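Local coordinates for protein SidF, inhibitor of growth family, member 3 (Legionella pneumophila subsp. pneumophila, PDB 4FYE) that probably removes phosphate from phosphoinositide lipids, acting as a phosphatidylinositol phosphate phosphatase of Legionella, at residues D238-A251 with H264-D278. The protein carries 1 engineered substitution. Sequence-based numbering, arbitrary orientation.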
loop_
_atom_site.group_PDB
_atom_site.type_symbol
_atom_site.label_atom_id
_atom_site.label_comp_id
_atom_site.label_asym_id
_atom_site.label_seq_id
_atom_site.Cartn_x
_atom_site.Cartn_y
_atom_site.Cartn_z
ATOM N N ASP A 238 -22.811 -12.342 4.214
ATOM C CA ASP A 238 -21.458 -12.301 4.806
ATOM C C ASP A 238 -20.325 -12.727 3.834
ATOM O O ASP A 238 -20.580 -13.032 2.656
ATOM C CB ASP A 238 -21.438 -13.154 6.096
ATOM C CG ASP A 238 -21.564 -14.677 5.832
ATOM O OD1 ASP A 238 -22.102 -15.113 4.783
ATOM O OD2 ASP A 238 -21.116 -15.447 6.707
ATOM N N LEU A 239 -19.086 -12.747 4.331
ATOM C CA LEU A 239 -17.926 -13.289 3.579
ATOM C C LEU A 239 -17.915 -12.982 2.074
ATOM O O LEU A 239 -18.007 -13.886 1.247
ATOM C CB LEU A 239 -17.743 -14.805 3.815
ATOM C CG LEU A 239 -16.901 -15.195 5.031
ATOM C CD1 LEU A 239 -17.757 -15.175 6.281
ATOM C CD2 LEU A 239 -16.244 -16.558 4.887
ATOM N N VAL A 240 -17.800 -11.700 1.743
ATOM C CA VAL A 240 -17.536 -11.272 0.382
ATOM C C VAL A 240 -16.084 -11.613 0.007
ATOM O O VAL A 240 -15.181 -11.666 0.870
ATOM C CB VAL A 240 -17.765 -9.756 0.206
ATOM C CG1 VAL A 240 -18.205 -9.454 -1.228
ATOM C CG2 VAL A 240 -18.796 -9.241 1.219
ATOM N N LEU A 241 -15.874 -11.869 -1.278
ATOM C CA LEU A 241 -14.529 -12.100 -1.777
ATOM C C LEU A 241 -13.961 -10.867 -2.436
ATOM O O LEU A 241 -14.710 -9.954 -2.844
ATOM C CB LEU A 241 -14.525 -13.210 -2.809
ATOM C CG LEU A 241 -15.117 -14.537 -2.375
ATOM C CD1 LEU A 241 -15.003 -15.498 -3.557
ATOM C CD2 LEU A 241 -14.386 -15.075 -1.154
ATOM N N GLY A 242 -12.631 -10.865 -2.564
ATOM C CA GLY A 242 -11.941 -9.771 -3.202
ATOM C C GLY A 242 -11.199 -8.873 -2.243
ATOM O O GLY A 242 -11.600 -8.690 -1.085
ATOM N N ASN A 243 -10.084 -8.348 -2.738
ATOM C CA ASN A 243 -9.330 -7.289 -2.068
ATOM C C ASN A 243 -9.954 -5.877 -2.181
ATOM O O ASN A 243 -10.790 -5.581 -3.052
ATOM C CB ASN A 243 -7.895 -7.261 -2.615
ATOM C CG ASN A 243 -7.057 -8.377 -2.046
ATOM O OD1 ASN A 243 -7.015 -8.547 -0.829
ATOM N ND2 ASN A 243 -6.407 -9.166 -2.917
ATOM N N SER A 244 -9.550 -4.993 -1.294
ATOM C CA SER A 244 -9.947 -3.616 -1.506
ATOM C C SER A 244 -8.934 -2.665 -0.923
ATOM O O SER A 244 -8.002 -3.059 -0.179
ATOM C CB SER A 244 -11.426 -3.298 -1.093
ATOM O OG SER A 244 -11.685 -3.511 0.295
ATOM N N SER A 245 -9.136 -1.416 -1.326
ATOM C CA SER A 245 -8.197 -0.337 -1.107
ATOM C C SER A 245 -6.810 -0.672 -1.738
ATOM O O SER A 245 -5.782 -0.213 -1.220
ATOM C CB SER A 245 -8.162 0.027 0.407
ATOM O OG SER A 245 -6.919 0.578 0.842
ATOM N N MET A 246 -6.774 -1.464 -2.834
ATOM C CA MET A 246 -5.480 -1.698 -3.520
ATOM C C MET A 246 -5.255 -0.712 -4.613
ATOM O O MET A 246 -6.012 -0.629 -5.573
ATOM C CB MET A 246 -5.275 -3.111 -4.065
ATOM C CG MET A 246 -3.821 -3.520 -4.079
ATOM S SD MET A 246 -3.594 -5.276 -4.364
ATOM C CE MET A 246 -1.826 -5.248 -4.666
ATOM N N ALA A 247 -4.182 0.035 -4.474
ATOM C CA ALA A 247 -3.825 0.956 -5.511
ATOM C C ALA A 247 -2.331 0.851 -5.819
ATOM O O ALA A 247 -1.510 0.488 -4.946
ATOM C CB ALA A 247 -4.150 2.392 -5.043
ATOM N N ARG A 248 -1.991 1.241 -7.030
ATOM C CA ARG A 248 -0.651 1.231 -7.499
ATOM C C ARG A 248 -0.187 2.657 -7.201
ATOM O O ARG A 248 -0.841 3.648 -7.593
ATOM C CB ARG A 248 -0.649 0.988 -9.013
ATOM C CG ARG A 248 0.732 1.079 -9.669
ATOM C CD ARG A 248 1.489 -0.280 -9.426
ATOM N NE ARG A 248 2.658 -0.277 -10.259
ATOM C CZ ARG A 248 2.651 -0.657 -11.530
ATOM N NH1 ARG A 248 1.538 -1.151 -12.052
ATOM N NH2 ARG A 248 3.758 -0.544 -12.267
ATOM N N MET A 249 0.937 2.754 -6.528
ATOM C CA MET A 249 1.491 4.032 -6.120
ATOM C C MET A 249 2.746 4.355 -6.956
ATOM O O MET A 249 3.733 3.610 -6.942
ATOM C CB MET A 249 1.857 3.982 -4.663
ATOM C CG MET A 249 2.498 5.242 -4.143
ATOM S SD MET A 249 2.336 5.305 -2.323
ATOM C CE MET A 249 3.805 4.393 -1.946
ATOM N N ILE A 250 2.677 5.446 -7.706
ATOM C CA ILE A 250 3.759 5.887 -8.532
ATOM C C ILE A 250 4.138 7.321 -8.128
ATOM O O ILE A 250 3.278 8.161 -7.954
ATOM C CB ILE A 250 3.296 5.983 -9.943
ATOM C CG1 ILE A 250 2.551 4.717 -10.347
ATOM C CG2 ILE A 250 4.501 6.260 -10.826
ATOM C CD1 ILE A 250 3.475 3.556 -10.619
ATOM N N ALA A 251 5.431 7.607 -8.038
ATOM C CA ALA A 251 5.888 8.955 -7.749
ATOM C C ALA A 251 7.027 9.233 -8.696
ATOM O O ALA A 251 7.819 8.351 -8.982
ATOM C CB ALA A 251 6.369 9.044 -6.314
ATOM N N HIS A 264 9.498 5.963 -7.882
ATOM C CA HIS A 264 8.912 4.957 -6.997
ATOM C C HIS A 264 7.699 4.333 -7.625
ATOM O O HIS A 264 6.826 5.018 -8.217
ATOM C CB HIS A 264 8.553 5.565 -5.650
ATOM C CG HIS A 264 7.936 4.587 -4.676
ATOM N ND1 HIS A 264 8.662 3.665 -4.022
ATOM C CD2 HIS A 264 6.635 4.437 -4.240
ATOM C CE1 HIS A 264 7.882 2.942 -3.223
ATOM N NE2 HIS A 264 6.630 3.414 -3.347
ATOM N N ASP A 265 7.600 3.028 -7.427
ATOM C CA ASP A 265 6.563 2.211 -7.992
ATOM C C ASP A 265 6.285 1.007 -7.028
ATOM O O ASP A 265 7.102 0.077 -6.929
ATOM C CB ASP A 265 7.029 1.743 -9.368
ATOM C CG ASP A 265 5.985 0.834 -10.056
ATOM O OD1 ASP A 265 5.113 0.234 -9.337
ATOM O OD2 ASP A 265 6.011 0.756 -11.314
ATOM N N SER A 266 5.174 1.053 -6.291
ATOM C CA SER A 266 4.848 0.016 -5.344
ATOM C C SER A 266 3.356 0.009 -5.136
ATOM O O SER A 266 2.599 0.601 -5.952
ATOM C CB SER A 266 5.595 0.219 -4.026
ATOM O OG SER A 266 5.102 1.291 -3.231
ATOM N N PHE A 267 2.909 -0.652 -4.066
ATOM C CA PHE A 267 1.475 -0.768 -3.835
ATOM C C PHE A 267 1.050 -0.109 -2.551
ATOM O O PHE A 267 1.675 -0.262 -1.485
ATOM C CB PHE A 267 1.019 -2.254 -3.796
ATOM C CG PHE A 267 0.931 -2.901 -5.140
ATOM C CD1 PHE A 267 -0.101 -2.551 -6.036
ATOM C CD2 PHE A 267 1.875 -3.880 -5.526
ATOM C CE1 PHE A 267 -0.193 -3.123 -7.298
ATOM C CE2 PHE A 267 1.787 -4.484 -6.781
ATOM C CZ PHE A 267 0.781 -4.070 -7.693
ATOM N N SER A 268 -0.063 0.594 -2.622
ATOM C CA SER A 268 -0.724 0.962 -1.383
ATOM C C SER A 268 -1.808 -0.067 -1.180
ATOM O O SER A 268 -2.695 -0.252 -2.049
ATOM C CB SER A 268 -1.306 2.385 -1.453
ATOM O OG SER A 268 -2.435 2.540 -0.624
ATOM N N GLY A 269 -1.759 -0.750 -0.050
ATOM C CA GLY A 269 -2.601 -1.901 0.167
ATOM C C GLY A 269 -1.899 -3.141 -0.336
ATOM O O GLY A 269 -0.725 -3.108 -0.643
ATOM N N PRO A 270 -2.610 -4.250 -0.384
ATOM C CA PRO A 270 -4.022 -4.286 -0.042
ATOM C C PRO A 270 -4.226 -4.150 1.451
ATOM O O PRO A 270 -3.311 -4.355 2.235
ATOM C CB PRO A 270 -4.441 -5.672 -0.498
ATOM C CG PRO A 270 -3.225 -6.492 -0.302
ATOM C CD PRO A 270 -2.039 -5.597 -0.488
ATOM N N GLY A 271 -5.446 -3.824 1.834
ATOM C CA GLY A 271 -5.778 -3.660 3.229
ATOM C C GLY A 271 -5.916 -5.092 3.656
ATOM O O GLY A 271 -5.368 -5.958 2.995
ATOM N N ALA A 272 -6.579 -5.370 4.762
ATOM C CA ALA A 272 -6.614 -6.746 5.201
ATOM C C ALA A 272 -7.159 -7.589 4.058
ATOM O O ALA A 272 -8.120 -7.222 3.386
ATOM C CB ALA A 272 -7.482 -6.887 6.432
ATOM N N ARG A 273 -6.509 -8.723 3.844
ATOM C CA ARG A 273 -6.807 -9.619 2.744
ATOM C C ARG A 273 -7.944 -10.475 3.190
ATOM O O ARG A 273 -8.403 -11.351 2.474
ATOM C CB ARG A 273 -5.623 -10.527 2.476
ATOM C CG ARG A 273 -4.592 -9.952 1.539
ATOM C CD ARG A 273 -3.221 -10.466 1.898
ATOM N NE ARG A 273 -2.286 -9.371 2.027
ATOM C CZ ARG A 273 -1.153 -9.288 1.355
ATOM N NH1 ARG A 273 -0.817 -10.243 0.511
ATOM N NH2 ARG A 273 -0.360 -8.252 1.528
ATOM N N MET A 274 -8.364 -10.246 4.417
ATOM C CA MET A 274 -9.314 -11.086 5.009
ATOM C C MET A 274 -10.436 -10.250 5.440
ATOM O O MET A 274 -10.237 -9.128 5.861
ATOM C CB MET A 274 -8.694 -11.754 6.177
ATOM C CG MET A 274 -8.070 -10.786 7.113
ATOM S SD MET A 274 -8.160 -11.674 8.671
ATOM C CE MET A 274 -6.596 -12.510 8.477
ATOM N N PRO A 275 -11.644 -10.797 5.327
ATOM C CA PRO A 275 -12.787 -10.036 5.775
ATOM C C PRO A 275 -12.859 -10.049 7.312
ATOM O O PRO A 275 -13.478 -10.916 7.943
ATOM C CB PRO A 275 -13.968 -10.751 5.106
ATOM C CG PRO A 275 -13.435 -12.054 4.559
ATOM C CD PRO A 275 -11.994 -12.177 4.937
ATOM N N TYR A 276 -12.167 -9.084 7.879
ATOM C CA TYR A 276 -12.172 -8.750 9.300
ATOM C C TYR A 276 -13.511 -8.849 10.067
ATOM O O TYR A 276 -13.588 -9.516 11.098
ATOM C CB TYR A 276 -11.614 -7.320 9.466
ATOM C CG TYR A 276 -12.111 -6.232 8.475
ATOM C CD1 TYR A 276 -13.113 -6.481 7.499
ATOM C CD2 TYR A 276 -11.583 -4.942 8.540
ATOM C CE1 TYR A 276 -13.535 -5.480 6.625
ATOM C CE2 TYR A 276 -11.996 -3.940 7.677
ATOM C CZ TYR A 276 -12.965 -4.206 6.730
ATOM O OH TYR A 276 -13.340 -3.178 5.906
ATOM N N SER A 277 -14.537 -8.199 9.530
ATOM C CA SER A 277 -15.810 -8.000 10.213
ATOM C C SER A 277 -16.520 -9.302 10.548
ATOM O O SER A 277 -17.136 -9.442 11.599
ATOM C CB SER A 277 -16.722 -7.126 9.358
ATOM O OG SER A 277 -16.732 -7.574 8.016
ATOM N N ASP A 278 -16.424 -10.259 9.644
ATOM C CA ASP A 278 -17.140 -11.511 9.776
ATOM C C ASP A 278 -16.637 -12.266 11.000
ATOM O O ASP A 278 -17.274 -13.200 11.472
ATOM C CB ASP A 278 -16.982 -12.346 8.506
ATOM C CG ASP A 278 -17.572 -11.665 7.285
ATOM O OD1 ASP A 278 -18.742 -11.939 6.957
ATOM O OD2 ASP A 278 -16.870 -10.850 6.657
#
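Ala-247 to Ala-251 pairs with His-264 to Ser-268 as the two arms of an antiparallel beta hairpin, at the 260-268 edge of a six-stranded mixed sheet, flanked by a loop that leads into the first strand and one that leaves the second. Three hydrogen-bonded pairs define the ladder, Ala-247 with Ser-268, Met-249 with Ser-266 and Ala-251 with His-264, each closed by two backbone bonds; the bond from Ala-247 N to Ser-268 O measures 2.9 Å. Arg-248 and Asp-265, both buried, share one face of the sheet and form a bidentate, side-on salt bridge: NE reaches OD1 at 2.7 Å and NH2 reaches OD2 at 2.8 Å. Guanidinium and carboxylate planes are only 24° apart, and the OD2 bond uses the syn lone pair. The arginine chain bends at chi2 (80°), bringing the guanidinium diagonally over to Asp-265, two residues along from its pairing partner Phe-267. Asp-311 takes the arginine's NH1, while Arg-308 and Arg-312 also bind the aspartate, so this charge cluster ties the hairpin to helix 284-311 and the loop after it. On the other face, Met-249 CE meets the edge of the His-264 ring, 3.3 Å from NE2, and that nitrogen is hydrogen-bonded to Ser-266 OG, which Lys-644 also contacts. Past the strands, a cis peptide precedes Pro-270, and a single weak bond from Gly-271 N to Ser-244 O links the loops. Further out, Leu-239 N donates to Asp-278 OD1 at 2.8 Å, from above the carboxylate plane, though this carboxylate is poorly ordered. Where strand gives way to loop, the extended Met-246 chain passes beside Pro-270 and sets CE over one face of Phe-267, a CH-pi contact 3.6 Å from the ring centroid and 17° off the ring normal.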